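Long-range contacts in acyl-CoA dehydrogenase (Bacillus subtilis, PDB 5LNX), which catalyses the FAD-dependent oxidation of saturated acyl-CoA thioesters to 2,3-dehydroacyl-CoA, passing the electrons on to an acceptor: residues 67-72 and 296-301; 135-140 and 150-155. All blocks are in the same frame, centred on the assembly; numbering follows the deposited sequence.

Contact 1: 67-72 and 296-301; sequences YILAIH and LVYHAA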
loop_
_atom_site.group_PDB
_atom_site.type_symbol
_atom_site.label_atom_id
_atom_site.label_comp_id
_atom_site.label_asym_id
_atom_site.label_seq_id
_atom_site.Cartn_x
_atom_site.Cartn_y
_atom_site.Cartn_z
ATOM N N TYR D 67 -30.068 -13.469 -3.296
ATOM C CA TYR D 67 -29.220 -14.398 -4.018
ATOM C C TYR D 67 -27.747 -14.135 -3.725
ATOM O O TYR D 67 -26.971 -15.053 -3.483
ATOM C CB TYR D 67 -29.494 -14.281 -5.527
ATOM C CG TYR D 67 -28.349 -14.766 -6.399
ATOM C CD1 TYR D 67 -28.002 -16.106 -6.436
ATOM C CD2 TYR D 67 -27.617 -13.873 -7.158
ATOM C CE1 TYR D 67 -26.963 -16.553 -7.226
ATOM C CE2 TYR D 67 -26.567 -14.297 -7.941
ATOM C CZ TYR D 67 -26.250 -15.644 -7.986
ATOM O OH TYR D 67 -25.194 -16.070 -8.769
ATOM N N ILE D 68 -27.360 -12.886 -3.864
ATOM C CA ILE D 68 -25.977 -12.455 -3.633
ATOM C C ILE D 68 -25.638 -12.674 -2.180
ATOM O O ILE D 68 -24.542 -13.104 -1.833
ATOM C CB ILE D 68 -25.802 -10.966 -3.936
ATOM C CG1 ILE D 68 -25.219 -10.762 -5.327
ATOM C CG2 ILE D 68 -24.513 -10.398 -3.350
ATOM C CD1 ILE D 68 -25.882 -10.958 -6.674
ATOM N N LEU D 69 -26.610 -12.376 -1.338
ATOM C CA LEU D 69 -26.545 -12.675 0.094
ATOM C C LEU D 69 -26.205 -14.131 0.356
ATOM O O LEU D 69 -25.344 -14.452 1.176
ATOM C CB LEU D 69 -27.891 -12.317 0.719
ATOM C CG LEU D 69 -28.224 -12.533 2.170
ATOM C CD1 LEU D 69 -27.712 -11.336 2.963
ATOM C CD2 LEU D 69 -29.732 -12.630 2.299
ATOM N N ALA D 70 -26.874 -15.017 -0.360
ATOM C CA ALA D 70 -26.610 -16.447 -0.238
ATOM C C ALA D 70 -25.136 -16.717 -0.516
ATOM O O ALA D 70 -24.413 -17.240 0.341
ATOM C CB ALA D 70 -27.503 -17.248 -1.179
ATOM N N ILE D 71 -24.689 -16.297 -1.696
ATOM C CA ILE D 71 -23.282 -16.463 -2.157
ATOM C C ILE D 71 -22.257 -15.895 -1.174
ATOM O O ILE D 71 -21.204 -16.487 -0.935
ATOM C CB ILE D 71 -23.073 -15.789 -3.512
ATOM C CG1 ILE D 71 -23.929 -16.502 -4.570
ATOM C CG2 ILE D 71 -21.606 -15.823 -3.924
ATOM C CD1 ILE D 71 -23.733 -15.995 -5.981
ATOM N N HIS D 72 -22.598 -14.767 -0.579
ATOM C CA HIS D 72 -21.799 -14.173 0.501
ATOM C C HIS D 72 -21.627 -15.129 1.685
ATOM O O HIS D 72 -20.503 -15.440 2.111
ATOM C CB HIS D 72 -22.461 -12.871 0.992
ATOM C CG HIS D 72 -21.852 -12.303 2.241
ATOM N ND1 HIS D 72 -22.492 -11.358 3.012
ATOM C CD2 HIS D 72 -20.655 -12.527 2.836
ATOM C CE1 HIS D 72 -21.719 -11.028 4.030
ATOM N NE2 HIS D 72 -20.600 -11.727 3.949
ATOM N N LEU D 296 -20.268 -1.800 -0.992
ATOM C CA LEU D 296 -20.041 -1.793 -2.440
ATOM C C LEU D 296 -20.832 -2.919 -3.100
ATOM O O LEU D 296 -21.507 -2.703 -4.104
ATOM C CB LEU D 296 -18.561 -1.982 -2.769
ATOM C CG LEU D 296 -17.640 -0.803 -2.509
ATOM C CD1 LEU D 296 -16.211 -1.218 -2.798
ATOM C CD2 LEU D 296 -18.011 0.399 -3.349
ATOM N N VAL D 297 -20.733 -4.102 -2.499
ATOM C CA VAL D 297 -21.397 -5.307 -2.994
ATOM C C VAL D 297 -22.914 -5.154 -3.014
ATOM O O VAL D 297 -23.555 -5.298 -4.051
ATOM C CB VAL D 297 -21.055 -6.543 -2.125
ATOM C CG1 VAL D 297 -21.916 -7.742 -2.516
ATOM C CG2 VAL D 297 -19.584 -6.897 -2.246
ATOM N N TYR D 298 -23.474 -4.851 -1.855
ATOM C CA TYR D 298 -24.935 -4.815 -1.684
ATOM C C TYR D 298 -25.641 -3.651 -2.360
ATOM O O TYR D 298 -26.793 -3.784 -2.756
ATOM C CB TYR D 298 -25.305 -4.902 -0.196
ATOM C CG TYR D 298 -25.085 -6.310 0.305
ATOM C CD1 TYR D 298 -25.893 -7.357 -0.144
ATOM C CD2 TYR D 298 -24.009 -6.618 1.137
ATOM C CE1 TYR D 298 -25.648 -8.673 0.234
ATOM C CE2 TYR D 298 -23.760 -7.920 1.530
ATOM C CZ TYR D 298 -24.580 -8.944 1.080
ATOM O OH TYR D 298 -24.377 -10.229 1.498
ATOM N N HIS D 299 -24.961 -2.518 -2.474
ATOM C CA HIS D 299 -25.500 -1.386 -3.220
ATOM C C HIS D 299 -25.496 -1.681 -4.734
ATOM O O HIS D 299 -26.429 -1.321 -5.460
ATOM C CB HIS D 299 -24.710 -0.108 -2.934
ATOM C CG HIS D 299 -25.127 1.057 -3.775
ATOM N ND1 HIS D 299 -26.409 1.557 -3.761
ATOM C CD2 HIS D 299 -24.438 1.814 -4.663
ATOM C CE1 HIS D 299 -26.494 2.576 -4.599
ATOM N NE2 HIS D 299 -25.312 2.755 -5.158
ATOM N N ALA D 300 -24.430 -2.326 -5.191
ATOM C CA ALA D 300 -24.330 -2.808 -6.571
ATOM C C ALA D 300 -25.475 -3.761 -6.914
ATOM O O ALA D 300 -26.049 -3.705 -8.011
ATOM C CB ALA D 300 -22.998 -3.502 -6.792
ATOM N N ALA D 301 -25.777 -4.652 -5.977
ATOM C CA ALA D 301 -26.835 -5.656 -6.156
ATOM C C ALA D 301 -28.229 -5.048 -5.999
ATOM O O ALA D 301 -29.203 -5.541 -6.560
ATOM C CB ALA D 301 -26.659 -6.794 -5.171
#
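Ile-68 points toward the facing helix, and its CG2 methyl lies 3.8 Å from CG1 of Val-297. Its CG1 branch meets Ala-301, whose single methyl lets the backbones draw to their closest here, CA to CA 7.3 Å. The same CG1 of Val-297, anti to its backbone N, lies over the centre of one face of the Tyr-298 ring, so the branched aliphatic groups and the aromatic ring form one apolar layer. Tyr-298 reaches beyond that layer, past Ile-68 and across Leu-69, with its CE1 4.3 Å from CB of Leu-69. A tyrosine suits this place because its length spans the gap while its hydroxyl finds a polar mate: OH and ND1 of His-72 are hydrogen-bonded at 2.7 Å, in the plane of the phenol and near that of the imidazole, with a bent angle of 141°. The two rings are turned 54° to each other. Beyond, NE2 of His-72 bonds to Glu-253, which probably polarises the imidazole. Helices 64-77 and 277-305, from the N- and C-terminal domains, run nearly antiparallel here (154°), a buried interface between the two helical domains of the acyl-CoA dehydrogenase fold, and helix 229-265 packs beside both through Ala-246 and Ala-245.

Contact 2: 135-140 and 150-155; sequences LRTTAI and GSKIFI. With FAD (flavin-adenine dinucleotide), chain S.
Thr-137 and Lys-152 meet at the open end of a beta hairpin, strands 138-142 and 145-156, in the middle beta domain of the acyl-CoA dehydrogenase fold. Gly-150, where the chain turns a corner, has backbone angles (phi 132°) that call for glycine. The CB of Lys-152 rests 3.9 Å from CD1 of Ile-155, which in turn lies 4.0 Å from FAD C2. From there the chain bends about the CB-CG bond (chi2 -61°) and runs on extended through CD and CE; the side chain also packs on Leu-210 and Phe-212 of strand 207-212. CE crosses Thr-137 at about a right angle, and NZ ends 4.4 Å from CD2 of Leu-135. A lysine suits this buried place because its long aliphatic part packs against neighbours while the ammonium is held by a salt bridge to Glu-125 and bonds to the carbonyls of Leu-123 and Phe-167. At the far end, Phe-154 lies beside the flavin's ribityl arm, CD2 3.6 Å from FAD C1', and meets Tyr-339 of the third subunit edge-to-face. An alanine here would probably leave that tyrosine without its aromatic mate and open a gap where the ring lies along C1' and O3'. Glu-125 OE2 also takes a hydrogen bond with Thr-137 OG1, tying the two segments together through one carboxylate oxygen, and that OG1 lies 3.5 Å from CE of Lys-152.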
loop_
_atom_site.group_PDB
_atom_site.type_symbol
_atom_site.label_atom_id
_atom_site.label_comp_id
_atom_site.label_asym_id
_atom_site.label_seq_id
_atom_site.Cartn_x
_atom_site.Cartn_y
_atom_site.Cartn_z
ATOM N N LEU D 135 -12.402 -14.272 -29.516
ATOM C CA LEU D 135 -12.588 -15.717 -29.523
ATOM C C LEU D 135 -12.662 -16.289 -30.954
ATOM O O LEU D 135 -13.097 -15.617 -31.908
ATOM C CB LEU D 135 -13.835 -16.133 -28.708
ATOM C CG LEU D 135 -15.218 -15.674 -29.159
ATOM C CD1 LEU D 135 -15.807 -16.617 -30.192
ATOM C CD2 LEU D 135 -16.157 -15.573 -27.971
ATOM N N ARG D 136 -12.267 -17.561 -31.049
ATOM C CA ARG D 136 -12.035 -18.253 -32.323
ATOM C C ARG D 136 -12.966 -19.432 -32.576
ATOM O O ARG D 136 -13.081 -19.907 -33.703
ATOM C CB ARG D 136 -10.595 -18.734 -32.365
ATOM C CG ARG D 136 -9.619 -17.585 -32.497
ATOM C CD ARG D 136 -8.201 -18.098 -32.674
ATOM N NE ARG D 136 -7.207 -17.024 -32.580
ATOM C CZ ARG D 136 -5.893 -17.204 -32.684
ATOM N NH1 ARG D 136 -5.404 -18.415 -32.923
ATOM N NH2 ARG D 136 -5.062 -16.183 -32.524
ATOM N N THR D 137 -13.609 -19.932 -31.534
ATOM C CA THR D 137 -14.557 -21.027 -31.710
ATOM C C THR D 137 -15.592 -20.595 -32.729
ATOM O O THR D 137 -16.180 -19.509 -32.621
ATOM C CB THR D 137 -15.247 -21.437 -30.394
ATOM O OG1 THR D 137 -14.286 -22.083 -29.552
ATOM C CG2 THR D 137 -16.390 -22.413 -30.657
ATOM N N THR D 138 -15.767 -21.425 -33.747
ATOM C CA THR D 138 -16.706 -21.117 -34.815
ATOM C C THR D 138 -17.983 -21.952 -34.639
ATOM O O THR D 138 -17.952 -23.068 -34.101
ATOM C CB THR D 138 -16.064 -21.278 -36.216
ATOM O OG1 THR D 138 -16.902 -20.623 -37.170
ATOM N N ALA D 139 -19.109 -21.352 -35.013
ATOM C CA ALA D 139 -20.387 -22.052 -35.099
ATOM C C ALA D 139 -20.989 -21.841 -36.494
ATOM O O ALA D 139 -21.548 -20.779 -36.794
ATOM C CB ALA D 139 -21.349 -21.560 -34.034
ATOM N N ILE D 140 -20.858 -22.867 -37.329
ATOM C CA ILE D 140 -21.338 -22.849 -38.703
ATOM C C ILE D 140 -22.593 -23.693 -38.890
ATOM O O ILE D 140 -22.567 -24.909 -38.690
ATOM C CB ILE D 140 -20.250 -23.410 -39.644
ATOM C CG1 ILE D 140 -20.618 -23.146 -41.092
ATOM C CG2 ILE D 140 -19.983 -24.917 -39.477
ATOM C CD1 ILE D 140 -19.424 -23.094 -42.006
ATOM N N GLY D 150 -13.631 -25.704 -32.216
ATOM C CA GLY D 150 -12.679 -24.965 -31.388
ATOM C C GLY D 150 -12.625 -25.452 -29.945
ATOM O O GLY D 150 -13.128 -26.527 -29.604
ATOM N N SER D 151 -12.014 -24.644 -29.088
ATOM C CA SER D 151 -11.742 -25.056 -27.704
ATOM C C SER D 151 -11.982 -23.951 -26.691
ATOM O O SER D 151 -11.730 -22.771 -26.945
ATOM C CB SER D 151 -10.301 -25.544 -27.559
ATOM O OG SER D 151 -9.421 -24.456 -27.381
ATOM N N LYS D 152 -12.466 -24.359 -25.527
ATOM C CA LYS D 152 -12.555 -23.454 -24.380
ATOM C C LYS D 152 -11.533 -23.846 -23.345
ATOM O O LYS D 152 -11.100 -24.993 -23.298
ATOM C CB LYS D 152 -13.973 -23.424 -23.791
ATOM C CG LYS D 152 -15.033 -23.006 -24.796
ATOM C CD LYS D 152 -14.769 -21.603 -25.317
ATOM C CE LYS D 152 -15.678 -21.210 -26.463
ATOM N NZ LYS D 152 -15.716 -19.724 -26.584
ATOM N N ILE D 153 -11.165 -22.880 -22.513
ATOM C CA ILE D 153 -10.279 -23.126 -21.362
ATOM C C ILE D 153 -10.827 -22.560 -20.042
ATOM O O ILE D 153 -11.758 -21.737 -20.024
ATOM C CB ILE D 153 -8.843 -22.551 -21.569
ATOM C CG1 ILE D 153 -8.861 -21.082 -21.991
ATOM C CG2 ILE D 153 -8.054 -23.348 -22.594
ATOM C CD1 ILE D 153 -7.541 -20.366 -21.773
ATOM N N PHE D 154 -10.290 -23.100 -18.945
ATOM C CA PHE D 154 -10.561 -22.652 -17.567
ATOM C C PHE D 154 -12.044 -22.609 -17.243
ATOM O O PHE D 154 -12.517 -21.594 -16.749
ATOM C CB PHE D 154 -10.008 -21.245 -17.354
ATOM C CG PHE D 154 -8.526 -21.113 -17.562
ATOM C CD1 PHE D 154 -7.666 -22.073 -17.108
ATOM C CD2 PHE D 154 -8.004 -19.976 -18.162
ATOM C CE1 PHE D 154 -6.303 -21.942 -17.293
ATOM C CE2 PHE D 154 -6.649 -19.828 -18.350
ATOM C CZ PHE D 154 -5.790 -20.808 -17.908
ATOM N N ILE D 155 -12.783 -23.675 -17.528
ATOM C CA ILE D 155 -14.260 -23.634 -17.438
ATOM C C ILE D 155 -14.775 -24.183 -16.113
ATOM O O ILE D 155 -14.701 -25.383 -15.831
ATOM C CB ILE D 155 -14.941 -24.389 -18.593
ATOM C CG1 ILE D 155 -14.476 -23.842 -19.951
ATOM C CG2 ILE D 155 -16.447 -24.279 -18.481
ATOM C CD1 ILE D 155 -14.657 -22.350 -20.107
HETATM P PA FAD S . -5.046 -12.504 -19.827
HETATM O O1A FAD S . -6.452 -11.935 -19.932
HETATM O O2A FAD S . -4.153 -12.733 -21.001
HETATM O O5B FAD S . -4.281 -11.469 -18.859
HETATM C C5B FAD S . -2.979 -11.655 -18.324
HETATM C C4B FAD S . -2.736 -10.461 -17.403
HETATM O O4B FAD S . -2.625 -9.336 -18.241
HETATM C C3B FAD S . -3.893 -10.206 -16.449
HETATM O O3B FAD S . -3.431 -9.675 -15.201
HETATM C C2B FAD S . -4.713 -9.148 -17.130
HETATM O O2B FAD S . -5.198 -8.209 -16.186
HETATM C C1B FAD S . -3.692 -8.454 -17.973
HETATM N N9A FAD S . -4.167 -7.876 -19.222
HETATM C C8A FAD S . -4.283 -8.459 -20.437
HETATM N N7A FAD S . -4.675 -7.527 -21.361
HETATM C C5A FAD S . -4.817 -6.343 -20.709
HETATM C C6A FAD S . -5.168 -4.956 -21.024
HETATM N N6A FAD S . -5.510 -4.581 -22.266
HETATM N N1A FAD S . -5.124 -4.041 -20.032
HETATM C C2A FAD S . -4.778 -4.317 -18.765
HETATM N N3A FAD S . -4.450 -5.561 -18.407
HETATM C C4A FAD S . -4.442 -6.580 -19.307
HETATM N N1 FAD S . -13.677 -18.468 -18.118
HETATM C C2 FAD S . -14.957 -18.668 -18.513
HETATM O O2 FAD S . -15.260 -18.330 -19.665
HETATM N N3 FAD S . -15.914 -19.200 -17.722
HETATM C C4 FAD S . -15.653 -19.587 -16.467
HETATM O O4 FAD S . -16.542 -20.088 -15.736
HETATM C C4X FAD S . -14.273 -19.419 -15.972
HETATM N N5 FAD S . -13.940 -19.792 -14.718
HETATM C C5X FAD S . -12.670 -19.657 -14.274
HETATM C C6 FAD S . -12.379 -20.132 -13.021
HETATM C C7 FAD S . -11.123 -19.999 -12.484
HETATM C C7M FAD S . -10.962 -20.454 -11.056
HETATM C C8 FAD S . -10.050 -19.386 -13.312
HETATM C C8M FAD S . -8.640 -19.200 -12.818
HETATM C C9 FAD S . -10.332 -18.948 -14.583
HETATM C C9A FAD S . -11.607 -19.059 -15.121
HETATM N N10 FAD S . -11.923 -18.668 -16.462
HETATM C C10 FAD S . -13.265 -18.820 -16.891
HETATM C "C1'" FAD S . -10.936 -18.007 -17.330
HETATM C "C2'" FAD S . -10.761 -16.545 -16.856
HETATM O "O2'" FAD S . -11.934 -15.724 -17.010
HETATM C "C3'" FAD S . -9.559 -15.902 -17.534
HETATM O "O3'" FAD S . -8.382 -16.381 -16.887
HETATM C "C4'" FAD S . -9.647 -14.383 -17.501
HETATM O "O4'" FAD S . -10.735 -13.956 -18.338
HETATM C "C5'" FAD S . -8.324 -13.697 -17.924
HETATM O "O5'" FAD S . -7.750 -14.119 -19.163
HETATM P P FAD S . -6.330 -14.916 -19.277
HETATM O O1P FAD S . -5.982 -15.203 -20.727
HETATM O O2P FAD S . -6.347 -16.070 -18.312
HETATM O O3P FAD S . -5.136 -13.872 -18.964
#

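Overall arrangement
The two contacts lie on opposite sides of the chain's centre, about 31 Å apart between centres and about 15 Å between nearest atoms. Contact 1 joins helix 64-77 of the N-terminal domain to helix 277-305 of the C-terminal domain; with 223 residues between its segments, it closes a long loop of chain. Contact 2, local to the hairpin of strands 138-142 and 145-156, is nested inside that loop. The helical domains are thus brought together directly, while the beta domain is inserted between them in sequence. FAD sits against residues of both the beta and C-terminal domains, and the third subunit completes its site through Gln-334, so cofactor binding probably depends on how domains and subunits pack.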